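Local coordinates for putative cytosine/guanine deaminase (Unidentified, PDB 2PAJ), which catalyses the zinc-dependent hydrolytic deamination of 2-amino-4-hydroxypteridines such as isoxanthopterin to 2,4-dihydroxypteridines, with release of ammonium, at residues P146-A151 with I197-A202; L166-A171 with R186-D191; D191-D196 with V215-T220. All coordinates share one frame; numbering follows the deposited sequence.

Contact 1 (P146-A151 with I197-A202)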
loop_
_atom_site.group_PDB
_atom_site.type_symbol
_atom_site.label_atom_id
_atom_site.label_comp_id
_atom_site.label_asym_id
_atom_site.label_seq_id
_atom_site.Cartn_x
_atom_site.Cartn_y
_atom_site.Cartn_z
ATOM N N PRO A 146 -22.863 1.732 -13.008
ATOM C CA PRO A 146 -23.074 3.115 -13.450
ATOM C C PRO A 146 -21.895 4.054 -13.265
ATOM O O PRO A 146 -21.888 5.156 -13.812
ATOM C CB PRO A 146 -24.279 3.556 -12.626
ATOM C CG PRO A 146 -24.068 2.846 -11.355
ATOM C CD PRO A 146 -23.680 1.447 -11.814
ATOM N N PHE A 147 -20.898 3.641 -12.492
ATOM C CA PHE A 147 -19.737 4.503 -12.285
ATOM C C PHE A 147 -18.419 3.773 -12.521
ATOM O O PHE A 147 -18.343 2.544 -12.444
ATOM C CB PHE A 147 -19.773 5.100 -10.879
ATOM C CG PHE A 147 -19.755 4.077 -9.800
ATOM C CD1 PHE A 147 -18.555 3.634 -9.270
ATOM C CD2 PHE A 147 -20.937 3.535 -9.333
ATOM C CE1 PHE A 147 -18.526 2.665 -8.288
ATOM C CE2 PHE A 147 -20.932 2.566 -8.354
ATOM C CZ PHE A 147 -19.717 2.125 -7.823
ATOM N N ASP A 148 -17.383 4.546 -12.831
ATOM C CA ASP A 148 -16.067 3.984 -13.079
ATOM C C ASP A 148 -15.207 4.014 -11.804
ATOM O O ASP A 148 -14.590 5.036 -11.468
ATOM C CB ASP A 148 -15.362 4.751 -14.202
ATOM C CG ASP A 148 -14.132 4.030 -14.685
ATOM O OD1 ASP A 148 -13.755 3.067 -13.996
ATOM O OD2 ASP A 148 -13.550 4.406 -15.724
ATOM N N SER A 149 -15.190 2.891 -11.091
ATOM C CA SER A 149 -14.408 2.761 -9.864
ATOM C C SER A 149 -12.956 3.152 -10.117
ATOM O O SER A 149 -12.405 4.044 -9.467
ATOM C CB SER A 149 -14.449 1.320 -9.381
ATOM O OG SER A 149 -15.781 0.966 -9.098
ATOM N N SER A 150 -12.342 2.471 -11.073
ATOM C CA SER A 150 -10.964 2.732 -11.408
ATOM C C SER A 150 -10.713 4.217 -11.651
ATOM O O SER A 150 -9.750 4.782 -11.122
ATOM C CB SER A 150 -10.593 1.913 -12.630
ATOM O OG SER A 150 -10.905 0.553 -12.397
ATOM N N ALA A 151 -11.573 4.854 -12.439
ATOM C CA ALA A 151 -11.421 6.275 -12.727
ATOM C C ALA A 151 -11.350 7.062 -11.428
ATOM O O ALA A 151 -10.417 7.823 -11.194
ATOM C CB ALA A 151 -12.595 6.759 -13.552
ATOM N N ILE A 197 -9.096 -4.756 -18.354
ATOM C CA ILE A 197 -7.703 -4.613 -18.004
ATOM C C ILE A 197 -6.856 -4.079 -19.152
ATOM O O ILE A 197 -5.935 -3.284 -18.939
ATOM C CB ILE A 197 -7.159 -5.940 -17.471
ATOM C CG1 ILE A 197 -7.594 -6.092 -16.010
ATOM C CG2 ILE A 197 -5.651 -5.994 -17.599
ATOM C CD1 ILE A 197 -6.961 -7.247 -15.298
ATOM N N GLU A 198 -7.180 -4.489 -20.370
ATOM C CA GLU A 198 -6.446 -4.010 -21.535
ATOM C C GLU A 198 -6.718 -2.504 -21.655
ATOM O O GLU A 198 -5.819 -1.695 -21.905
ATOM C CB GLU A 198 -6.915 -4.776 -22.769
ATOM C CG GLU A 198 -6.759 -6.285 -22.584
ATOM C CD GLU A 198 -6.852 -7.078 -23.884
ATOM O OE1 GLU A 198 -7.949 -7.106 -24.501
ATOM O OE2 GLU A 198 -5.825 -7.676 -24.284
ATOM N N ARG A 199 -7.974 -2.141 -21.428
ATOM C CA ARG A 199 -8.382 -0.753 -21.472
ATOM C C ARG A 199 -7.563 0.016 -20.431
ATOM O O ARG A 199 -6.911 1.010 -20.756
ATOM C CB ARG A 199 -9.877 -0.659 -21.176
ATOM C CG ARG A 199 -10.375 0.742 -20.979
ATOM C CD ARG A 199 -11.579 0.741 -20.041
ATOM N NE ARG A 199 -11.631 1.947 -19.210
ATOM C CZ ARG A 199 -11.797 1.930 -17.889
ATOM N NH1 ARG A 199 -11.932 0.773 -17.251
ATOM N NH2 ARG A 199 -11.808 3.066 -17.199
ATOM N N LEU A 200 -7.593 -0.461 -19.187
ATOM C CA LEU A 200 -6.851 0.157 -18.079
ATOM C C LEU A 200 -5.331 0.146 -18.276
ATOM O O LEU A 200 -4.637 1.104 -17.936
ATOM C CB LEU A 200 -7.179 -0.559 -16.770
ATOM C CG LEU A 200 -8.631 -0.442 -16.309
ATOM C CD1 LEU A 200 -8.862 -1.358 -15.110
ATOM C CD2 LEU A 200 -8.941 1.022 -15.975
ATOM N N ALA A 201 -4.822 -0.948 -18.822
ATOM C CA ALA A 201 -3.400 -1.074 -19.057
ATOM C C ALA A 201 -2.927 -0.012 -20.026
ATOM O O ALA A 201 -1.854 0.553 -19.870
ATOM C CB ALA A 201 -3.088 -2.441 -19.609
ATOM N N ALA A 202 -3.739 0.265 -21.034
ATOM C CA ALA A 202 -3.375 1.248 -22.046
ATOM C C ALA A 202 -3.628 2.670 -21.588
ATOM O O ALA A 202 -2.953 3.588 -22.027
ATOM C CB ALA A 202 -4.143 0.976 -23.320
HETATM O O HOH W 1 -12.702 0.033 -14.509
#
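Asp148 and Arg199 form a salt bridge between two outer helices of the amidohydrolase TIM barrel, with Ser150 and Leu200 packed beside it. Helix 149-159 contributes its first turn and the residue before it. Helix 190-203 contributes a turn from its second half. The two meet through side chains, since the nearest CA atoms, those of Ser150 and Leu200, are 8.2 Å apart.

The two charged side chains come from opposite directions. Asp148 OD2 lies 2.6 Å from Arg199 NH2, but the carboxylate and guanidinium planes are turned 53° apart. The ion pair therefore runs through one nitrogen and one oxygen and is not a flat two-pronged pair. Arg199 has CG anti to the backbone N (chi1 171°), and a bend at chi3 turns the guanidinium to the carboxylate. Its NH1 has a second salt bridge, to Asp196 one turn earlier in the same helix. Two carboxylates thus hold the guanidinium through different nitrogens.

Asp148 is also the N-cap of helix 149-159. Its OD1 accepts a weak but nearly straight bond from Ala151 N, at 3.2 Å. One carboxylate therefore caps a helix start and binds an arginine of the next helix. The positive helix end and the arginine would probably both help to keep it ionised.

Beside the ion pair, Leu200 CD2 packs on Ser150 CB at 3.8 Å. The same methyl lies over one face of the Arg199 guanidinium, toward its rim. Ser150 OG hydrogen-bonds to Tyr141 OH. A water joins the two helices: it accepts from Arg199 NH1 at 2.9 Å, in the guanidinium plane, gives a longer bond to Asp148 OD1, and lies 2.8 Å from Ser150 OG.

Contact 2 (L166-A171 with R186-D191)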
loop_
_atom_site.group_PDB
_atom_site.type_symbol
_atom_site.label_atom_id
_atom_site.label_comp_id
_atom_site.label_asym_id
_atom_site.label_seq_id
_atom_site.Cartn_x
_atom_site.Cartn_y
_atom_site.Cartn_z
ATOM N N LEU A 166 -3.341 0.318 -8.942
ATOM C CA LEU A 166 -4.638 -0.339 -9.024
ATOM C C LEU A 166 -4.526 -1.855 -9.123
ATOM O O LEU A 166 -3.898 -2.384 -10.037
ATOM C CB LEU A 166 -5.425 0.191 -10.222
ATOM C CG LEU A 166 -6.795 -0.457 -10.454
ATOM C CD1 LEU A 166 -7.666 -0.301 -9.216
ATOM C CD2 LEU A 166 -7.454 0.167 -11.669
ATOM N N LEU A 167 -5.141 -2.544 -8.171
ATOM C CA LEU A 167 -5.136 -4.001 -8.142
ATOM C C LEU A 167 -6.551 -4.434 -8.554
ATOM O O LEU A 167 -7.384 -4.772 -7.718
ATOM C CB LEU A 167 -4.811 -4.504 -6.730
ATOM C CG LEU A 167 -3.628 -3.885 -5.979
ATOM C CD1 LEU A 167 -3.474 -4.571 -4.634
ATOM C CD2 LEU A 167 -2.370 -4.028 -6.797
ATOM N N ARG A 168 -6.800 -4.407 -9.860
ATOM C CA ARG A 168 -8.095 -4.741 -10.444
ATOM C C ARG A 168 -8.550 -6.138 -10.058
ATOM O O ARG A 168 -8.067 -7.129 -10.596
ATOM C CB ARG A 168 -8.001 -4.603 -11.970
ATOM C CG ARG A 168 -9.275 -4.149 -12.679
ATOM C CD ARG A 168 -10.372 -5.203 -12.645
ATOM N NE ARG A 168 -11.512 -4.833 -13.482
ATOM C CZ ARG A 168 -12.616 -5.561 -13.611
ATOM N NH1 ARG A 168 -12.736 -6.706 -12.958
ATOM N NH2 ARG A 168 -13.607 -5.136 -14.381
ATOM N N GLY A 169 -9.493 -6.205 -9.124
ATOM C CA GLY A 169 -9.995 -7.485 -8.665
ATOM C C GLY A 169 -11.316 -7.890 -9.279
ATOM O O GLY A 169 -11.868 -7.177 -10.111
ATOM N N GLY A 170 -11.823 -9.045 -8.867
ATOM C CA GLY A 170 -13.091 -9.515 -9.386
ATOM C C GLY A 170 -13.214 -11.026 -9.431
ATOM O O GLY A 170 -12.346 -11.760 -8.952
ATOM N N ALA A 171 -14.314 -11.494 -10.003
ATOM C CA ALA A 171 -14.550 -12.920 -10.127
ATOM C C ALA A 171 -15.413 -13.248 -11.327
ATOM O O ALA A 171 -16.160 -12.411 -11.828
ATOM C CB ALA A 171 -15.201 -13.462 -8.862
ATOM N N ARG A 186 -23.070 -9.590 -8.866
ATOM C CA ARG A 186 -22.960 -10.579 -9.942
ATOM C C ARG A 186 -21.595 -10.580 -10.596
ATOM O O ARG A 186 -21.038 -9.521 -10.905
ATOM C CB ARG A 186 -24.008 -10.334 -11.025
ATOM C CG ARG A 186 -25.265 -11.166 -10.870
ATOM C CD ARG A 186 -26.320 -10.688 -11.829
ATOM N NE ARG A 186 -27.659 -10.924 -11.305
ATOM C CZ ARG A 186 -28.723 -10.230 -11.684
ATOM N NH1 ARG A 186 -28.589 -9.261 -12.588
ATOM N NH2 ARG A 186 -29.914 -10.503 -11.162
ATOM N N PRO A 187 -21.048 -11.778 -10.842
ATOM C CA PRO A 187 -19.732 -11.860 -11.471
ATOM C C PRO A 187 -19.677 -11.271 -12.880
ATOM O O PRO A 187 -20.696 -10.997 -13.506
ATOM C CB PRO A 187 -19.420 -13.361 -11.433
ATOM C CG PRO A 187 -20.769 -14.003 -11.433
ATOM C CD PRO A 187 -21.586 -13.116 -10.537
ATOM N N GLU A 188 -18.464 -11.047 -13.357
ATOM C CA GLU A 188 -18.259 -10.521 -14.690
ATOM C C GLU A 188 -17.797 -11.689 -15.538
ATOM O O GLU A 188 -17.107 -12.584 -15.053
ATOM C CB GLU A 188 -17.168 -9.458 -14.698
ATOM C CG GLU A 188 -17.531 -8.147 -14.084
ATOM C CD GLU A 188 -16.357 -7.197 -14.138
ATOM O OE1 GLU A 188 -15.306 -7.528 -13.538
ATOM O OE2 GLU A 188 -16.474 -6.128 -14.781
ATOM N N THR A 189 -18.170 -11.688 -16.804
ATOM C CA THR A 189 -17.736 -12.763 -17.670
ATOM C C THR A 189 -16.232 -12.578 -17.868
ATOM O O THR A 189 -15.743 -11.455 -17.878
ATOM C CB THR A 189 -18.476 -12.706 -19.012
ATOM O OG1 THR A 189 -17.696 -13.366 -20.012
ATOM C CG2 THR A 189 -18.729 -11.259 -19.422
ATOM N N LEU A 190 -15.505 -13.683 -18.002
ATOM C CA LEU A 190 -14.052 -13.658 -18.191
ATOM C C LEU A 190 -13.540 -12.611 -19.201
ATOM O O LEU A 190 -12.603 -11.865 -18.907
ATOM C CB LEU A 190 -13.586 -15.064 -18.587
ATOM C CG LEU A 190 -12.107 -15.459 -18.702
ATOM C CD1 LEU A 190 -11.490 -14.830 -19.929
ATOM C CD2 LEU A 190 -11.361 -15.053 -17.447
ATOM N N ASP A 191 -14.165 -12.542 -20.373
ATOM C CA ASP A 191 -13.763 -11.599 -21.424
ATOM C C ASP A 191 -14.031 -10.152 -21.046
ATOM O O ASP A 191 -13.305 -9.252 -21.448
ATOM C CB ASP A 191 -14.496 -11.931 -22.718
ATOM C CG ASP A 191 -14.613 -13.426 -22.934
ATOM O OD1 ASP A 191 -13.732 -14.021 -23.603
ATOM O OD2 ASP A 191 -15.580 -14.016 -22.395
#
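Ala171 and Pro187 bring the two backbones close, with CA atoms 5.5 Å apart, and Glu188 N donates to Ala171 O at 3.1 Å. This bond ties the loop leaving strand 163-168 to the residues just before helix 190-203. Pro187 CB rests on the same carbonyl oxygen, 3.4 Å from Ala171 O.

The main side-chain contact is a salt bridge between Arg168 and Glu188. The guanidinium and carboxylate meet end-on, from opposite directions, with planes only 5° apart. NH1 of Arg168 donates to Glu188 OE1 at 2.8 Å. NH2 of Arg168 donates to Glu188 OE2 at 3.1 Å, the straighter of its two bonds to this carboxylate. The other, from Arg168 NH2 to Glu188 OE1, is more bent (137°). Both oxygens use their syn lone pairs, so the pairing fixes the rotation of both groups. Glu188 reaches across with its chain extended beyond CG (chi2 179°), whereas Arg168 is bent at chi2.

Arg168 has further partners. NH2 also forms a salt bridge with Asp196 of helix 190-203. NH1 makes a weak bond back to Gly169 O. The aromatic rings of Tyr141 and Tyr193 both make cation-pi contacts with the guanidinium. This buried cation thus has two carboxylates and two aromatic rings as partners.

The side chain of Arg168 is about 11 Å from that of zinc-binding His78. A loop running from the C-terminal end of a barrel strand to the following helix, on the active-site side, is characteristic of the TIM-barrel fold.

Contact 3 (D191-D196 with V215-T220)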
loop_
_atom_site.group_PDB
_atom_site.type_symbol
_atom_site.label_atom_id
_atom_site.label_comp_id
_atom_site.label_asym_id
_atom_site.label_seq_id
_atom_site.Cartn_x
_atom_site.Cartn_y
_atom_site.Cartn_z
ATOM N N ASP A 191 -14.165 -12.542 -20.373
ATOM C CA ASP A 191 -13.763 -11.599 -21.424
ATOM C C ASP A 191 -14.031 -10.152 -21.046
ATOM O O ASP A 191 -13.305 -9.252 -21.448
ATOM C CB ASP A 191 -14.496 -11.931 -22.718
ATOM C CG ASP A 191 -14.613 -13.426 -22.934
ATOM O OD1 ASP A 191 -13.732 -14.021 -23.603
ATOM O OD2 ASP A 191 -15.580 -14.016 -22.395
ATOM N N ALA A 192 -15.081 -9.918 -20.276
ATOM C CA ALA A 192 -15.373 -8.555 -19.872
ATOM C C ALA A 192 -14.209 -8.059 -19.013
ATOM O O ALA A 192 -13.698 -6.947 -19.213
ATOM C CB ALA A 192 -16.682 -8.509 -19.093
ATOM N N TYR A 193 -13.792 -8.915 -18.079
ATOM C CA TYR A 193 -12.689 -8.652 -17.155
ATOM C C TYR A 193 -11.447 -8.344 -17.989
ATOM O O TYR A 193 -10.906 -7.235 -17.939
ATOM C CB TYR A 193 -12.441 -9.900 -16.302
ATOM C CG TYR A 193 -11.588 -9.721 -15.048
ATOM C CD1 TYR A 193 -10.685 -8.658 -14.922
ATOM C CD2 TYR A 193 -11.663 -10.653 -13.996
ATOM C CE1 TYR A 193 -9.875 -8.524 -13.785
ATOM C CE2 TYR A 193 -10.860 -10.534 -12.854
ATOM C CZ TYR A 193 -9.969 -9.465 -12.757
ATOM O OH TYR A 193 -9.175 -9.338 -11.634
ATOM N N VAL A 194 -11.012 -9.330 -18.767
ATOM C CA VAL A 194 -9.837 -9.177 -19.614
ATOM C C VAL A 194 -9.868 -7.890 -20.426
ATOM O O VAL A 194 -8.884 -7.169 -20.507
ATOM C CB VAL A 194 -9.703 -10.368 -20.591
ATOM C CG1 VAL A 194 -8.424 -10.244 -21.400
ATOM C CG2 VAL A 194 -9.727 -11.672 -19.820
ATOM N N ALA A 195 -11.013 -7.612 -21.030
ATOM C CA ALA A 195 -11.175 -6.424 -21.844
ATOM C C ALA A 195 -10.881 -5.168 -21.036
ATOM O O ALA A 195 -10.147 -4.281 -21.478
ATOM C CB ALA A 195 -12.595 -6.373 -22.400
ATOM N N ASP A 196 -11.443 -5.112 -19.837
ATOM C CA ASP A 196 -11.273 -3.958 -18.974
ATOM C C ASP A 196 -9.828 -3.691 -18.634
ATOM O O ASP A 196 -9.378 -2.544 -18.628
ATOM C CB ASP A 196 -12.062 -4.144 -17.688
ATOM C CG ASP A 196 -12.308 -2.837 -16.976
ATOM O OD1 ASP A 196 -12.736 -2.873 -15.800
ATOM O OD2 ASP A 196 -12.080 -1.775 -17.602
ATOM N N VAL A 215 -1.116 -0.545 -12.844
ATOM C CA VAL A 215 -2.252 -1.448 -12.949
ATOM C C VAL A 215 -1.761 -2.877 -12.814
ATOM O O VAL A 215 -0.727 -3.223 -13.354
ATOM C CB VAL A 215 -2.955 -1.293 -14.329
ATOM C CG1 VAL A 215 -4.113 -2.282 -14.446
ATOM C CG2 VAL A 215 -3.443 0.140 -14.519
ATOM N N VAL A 216 -2.491 -3.701 -12.073
ATOM C CA VAL A 216 -2.108 -5.097 -11.920
ATOM C C VAL A 216 -3.333 -6.031 -11.939
ATOM O O VAL A 216 -4.433 -5.654 -11.527
ATOM C CB VAL A 216 -1.204 -5.326 -10.616
ATOM C CG1 VAL A 216 -1.042 -4.049 -9.834
ATOM C CG2 VAL A 216 -1.786 -6.393 -9.720
ATOM N N MET A 217 -3.115 -7.238 -12.466
ATOM C CA MET A 217 -4.112 -8.308 -12.589
ATOM C C MET A 217 -4.348 -8.890 -11.192
ATOM O O MET A 217 -3.475 -9.571 -10.666
ATOM C CB MET A 217 -3.538 -9.390 -13.514
ATOM C CG MET A 217 -4.421 -10.613 -13.780
ATOM S SD MET A 217 -5.831 -10.285 -14.855
ATOM C CE MET A 217 -7.166 -10.642 -13.784
ATOM N N ALA A 218 -5.526 -8.662 -10.609
ATOM C CA ALA A 218 -5.783 -9.130 -9.245
ATOM C C ALA A 218 -7.110 -9.801 -8.864
ATOM O O ALA A 218 -7.848 -9.289 -8.019
ATOM C CB ALA A 218 -5.524 -7.976 -8.279
ATOM N N PRO A 219 -7.417 -10.964 -9.453
ATOM C CA PRO A 219 -8.672 -11.641 -9.102
ATOM C C PRO A 219 -8.723 -11.831 -7.573
ATOM O O PRO A 219 -7.861 -12.502 -7.003
ATOM C CB PRO A 219 -8.557 -12.970 -9.843
ATOM C CG PRO A 219 -7.718 -12.614 -11.044
ATOM C CD PRO A 219 -6.657 -11.727 -10.458
ATOM N N THR A 220 -9.728 -11.252 -6.920
ATOM C CA THR A 220 -9.859 -11.322 -5.458
ATOM C C THR A 220 -9.209 -12.514 -4.740
ATOM O O THR A 220 -8.129 -12.375 -4.167
ATOM C CB THR A 220 -11.324 -11.235 -5.053
ATOM O OG1 THR A 220 -11.992 -10.313 -5.928
ATOM C CG2 THR A 220 -11.435 -10.722 -3.612
#
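The ring of Tyr193 meets the end of Met217 obliquely, with the methyl CE against the hydroxyl-bearing half. Met217 CE lies 3.2 Å from Tyr193 CZ and is also near CE1 and OH. The sulfur stands further back: Met217 SD is 5.1 Å from the ring centroid, in a direction 32° off the ring normal. This is a Met-aromatic contact of oblique geometry.

Met217 begins with CG anti to the backbone N, and bends at chi2 (72°) and chi3 fold its end toward the ring. Tyr193 points from helix 190-203 toward Met217 to Pro219, on the next barrel strand and the residues after it, so its hydroxyl comes up to the backbone at Ala218 and Pro219. The side chain of Pro219 crosses the tyrosine at about a right angle. Pro219 CG touches Tyr193 OH at 3.6 Å and Tyr193 CE2 at 4.2 Å, on the same side of the ring plane as Met217.

Tyr193 OH is 3.2 Å from Pro219 N, but that nitrogen has no hydrogen to give. The hydroxyl is instead hydrogen-bonded to Arg168 O of strand 163-168. The guanidinium of Arg168 lies on the other side of the ring plane from the methionine and proline. The tyrosine is therefore flanked by a charged group and by the methionine and proline, and its buried hydroxyl is satisfied by a backbone carbonyl.

Met217 also packs on Thr234 and Ala238 of helix 228-240. Ala218 points its CB away from helix 190-203, about 10 Å from the zinc ion. An outer helix packed on the parallel strand that follows it, with the metal centre on the inner side, is characteristic of the beta-alpha-beta units of the amidohydrolase TIM barrel.

All three contacts use helix 190-203, which follows strand 163-168 and precedes strand 213-217 in one beta-alpha-beta unit of the barrel. Contact 2 joins the residues just before the helix to strand 163-168 and the loop after it, and contact 3 joins the helix to the second strand. Their centres are 5 Å apart, and Tyr193 OH lies 2.7 Å from Arg168 O between them. Contact 1 ties the later part of the helix to helix 149-159, its centre 11 Å from contact 2 and 9 Å from contact 3. Asp196 links Arg168 to Arg199. Contact 3 comes nearest the zinc site, with the Ala218 side chain about 8 Å from that of His76; contact 1 lies away from it.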